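Local coordinates for major pilin backbone protein T-antigen, T13 (Streptococcus pyogenes, PDB 6BBT) that probably forms the backbone shaft of the streptococcal pilus as its repeating major subunit, and serves as the Lancefield T serotyping antigen, at residues A[60-66]-A[78-82]. Coordinates in Å, arbitrary orientation, origin at the centre of the assembly. Residues are numbered along the deposited sequence.
Sequences TTKAIVS and KTSNF
Two edge strands of opposing sheets close one flank of the beta-sandwich in the Spy0128-like isopeptide-containing domain of this pilin. Strand 62-66 hydrogen-bonds to strand 29-37, and strand 78-82 to strand 10-17, yet no clear hydrogen bond joins the two directly. They run nearly antiparallel (169°), their axes 6.5 Å apart at closest, with CA atoms of Ala63 and Asn81 6.3 Å and of Val65 and Lys78 6.4 Å apart. Extended backbones send the CA-to-CB bonds of Ala63, Val65, Lys78 and Ser80 toward the partner strand, while Lys62, Ile64, Thr79 and Asn81 point away.

Apolar packing fills the inner side. Ala63, small enough for an aromatic ring to lie close, makes a CH-pi contact: its CB sits over the Phe82 face, 4.1 Å from the centroid. Phe82 (chi1 m) also reaches Leu11, Ile13 and Ile35, so its flat ring bridges both sheets. Branched Val65 (chi1 m) sets CG1 3.6 Å from Lys78 CB; the long Lys78 chain then carries NZ out to a salt bridge with Asp71.

Two waters bridge the gap between the strands. One links two carbonyls, donating to Lys62 O and Asn81 O, 3.0 Å from each. Another joins a main-chain N to a hydroxyl: it accepts from Ile64 N at 3.0 Å and makes a weak hydrogen bond, 3.4 Å, with Ser80 OG; the short Ser80 side chain, chi1 t, also places OG 3.5 Å from Ala63 CB.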
loop_
_atom_site.group_PDB
_atom_site.type_symbol
_atom_site.label_atom_id
_atom_site.label_comp_id
_atom_site.label_asym_id
_atom_site.label_seq_id
_atom_site.Cartn_x
_atom_site.Cartn_y
_atom_site.Cartn_z
ATOM N N THR A 60 2.499 10.143 -24.150
ATOM C CA THR A 60 2.979 9.314 -23.052
ATOM C C THR A 60 1.739 8.718 -22.387
ATOM O O THR A 60 0.905 9.459 -21.856
ATOM C CB THR A 60 3.812 10.151 -22.066
ATOM O OG1 THR A 60 4.997 10.623 -22.730
ATOM C CG2 THR A 60 4.199 9.337 -20.832
ATOM N N THR A 61 1.605 7.395 -22.441
ATOM C CA THR A 61 0.373 6.716 -22.042
ATOM C C THR A 61 0.345 6.239 -20.572
ATOM O O THR A 61 -0.617 5.599 -20.163
ATOM C CB THR A 61 0.081 5.528 -22.975
ATOM O OG1 THR A 61 1.178 4.618 -22.953
ATOM C CG2 THR A 61 -0.158 6.019 -24.415
ATOM N N LYS A 62 1.403 6.546 -19.816
ATOM C CA LYS A 62 1.538 6.205 -18.391
ATOM C C LYS A 62 1.815 7.478 -17.590
ATOM O O LYS A 62 2.622 8.316 -17.998
ATOM C CB LYS A 62 2.700 5.240 -18.154
ATOM C CG LYS A 62 2.716 3.985 -19.011
ATOM C CD LYS A 62 1.567 3.053 -18.695
ATOM C CE LYS A 62 1.833 1.682 -19.298
ATOM N NZ LYS A 62 0.707 0.728 -19.113
ATOM N N ALA A 63 1.121 7.620 -16.456
ATOM C CA ALA A 63 1.429 8.622 -15.448
ATOM C C ALA A 63 1.595 7.896 -14.090
ATOM O O ALA A 63 0.938 6.877 -13.835
ATOM C CB ALA A 63 0.321 9.648 -15.384
ATOM N N ILE A 64 2.497 8.387 -13.248
ATOM C CA ILE A 64 2.804 7.698 -11.993
ATOM C C ILE A 64 2.843 8.665 -10.817
ATOM O O ILE A 64 3.180 9.839 -10.981
ATOM C CB ILE A 64 4.143 6.909 -12.061
ATOM C CG1 ILE A 64 5.348 7.853 -12.151
ATOM C CG2 ILE A 64 4.149 5.948 -13.247
ATOM C CD1 ILE A 64 6.685 7.128 -12.111
ATOM N N VAL A 65 2.477 8.170 -9.637
ATOM C CA VAL A 65 2.703 8.900 -8.383
ATOM C C VAL A 65 3.407 7.901 -7.468
ATOM O O VAL A 65 3.246 6.686 -7.627
ATOM C CB VAL A 65 1.418 9.443 -7.689
ATOM C CG1 VAL A 65 0.724 10.519 -8.513
ATOM C CG2 VAL A 65 0.454 8.324 -7.326
ATOM N N SER A 66 4.171 8.433 -6.522
ATOM C CA SER A 66 5.011 7.628 -5.648
ATOM C C SER A 66 4.711 7.969 -4.224
ATOM O O SER A 66 4.566 9.152 -3.900
ATOM C CB SER A 66 6.485 7.943 -5.909
ATOM O OG SER A 66 6.789 7.589 -7.235
ATOM N N LYS A 78 -1.622 12.779 -3.880
ATOM C CA LYS A 78 -0.603 13.085 -4.869
ATOM C C LYS A 78 -1.302 13.471 -6.170
ATOM O O LYS A 78 -2.466 13.136 -6.375
ATOM C CB LYS A 78 0.260 11.878 -5.187
ATOM C CG LYS A 78 0.883 11.162 -4.031
ATOM C CD LYS A 78 2.085 11.873 -3.503
ATOM C CE LYS A 78 2.581 11.103 -2.306
ATOM N NZ LYS A 78 3.872 11.602 -1.819
ATOM N N THR A 79 -0.575 14.145 -7.047
ATOM C CA THR A 79 -1.105 14.525 -8.356
ATOM C C THR A 79 -0.146 14.187 -9.470
ATOM O O THR A 79 1.066 14.201 -9.292
ATOM C CB THR A 79 -1.436 16.028 -8.416
ATOM O OG1 THR A 79 -0.222 16.781 -8.316
ATOM C CG2 THR A 79 -2.364 16.420 -7.286
ATOM N N SER A 80 -0.702 13.848 -10.622
ATOM C CA SER A 80 0.066 13.713 -11.845
ATOM C C SER A 80 -0.797 14.243 -12.986
ATOM O O SER A 80 -1.844 14.878 -12.752
ATOM C CB SER A 80 0.450 12.242 -12.075
ATOM O OG SER A 80 1.412 12.143 -13.113
ATOM N N ASN A 81 -0.379 14.001 -14.218
ATOM C CA ASN A 81 -1.215 14.373 -15.357
ATOM C C ASN A 81 -0.873 13.579 -16.599
ATOM O O ASN A 81 0.136 12.895 -16.654
ATOM C CB ASN A 81 -1.112 15.885 -15.628
ATOM C CG ASN A 81 0.262 16.299 -16.096
ATOM O OD1 ASN A 81 0.600 16.154 -17.267
ATOM N ND2 ASN A 81 1.067 16.811 -15.181
ATOM N N PHE A 82 -1.757 13.657 -17.584
ATOM C CA PHE A 82 -1.434 13.261 -18.940
ATOM C C PHE A 82 -1.372 14.526 -19.765
ATOM O O PHE A 82 -2.119 15.477 -19.526
ATOM C CB PHE A 82 -2.496 12.344 -19.488
ATOM C CG PHE A 82 -2.531 11.010 -18.836
ATOM C CD1 PHE A 82 -1.623 10.024 -19.200
ATOM C CD2 PHE A 82 -3.495 10.721 -17.884
ATOM C CE1 PHE A 82 -1.679 8.772 -18.620
ATOM C CE2 PHE A 82 -3.557 9.475 -17.300
ATOM C CZ PHE A 82 -2.648 8.499 -17.669
HETATM O O HOH W 1 1.966 11.217 -18.343
HETATM O O HOH W 2 4.218 10.657 -14.310
#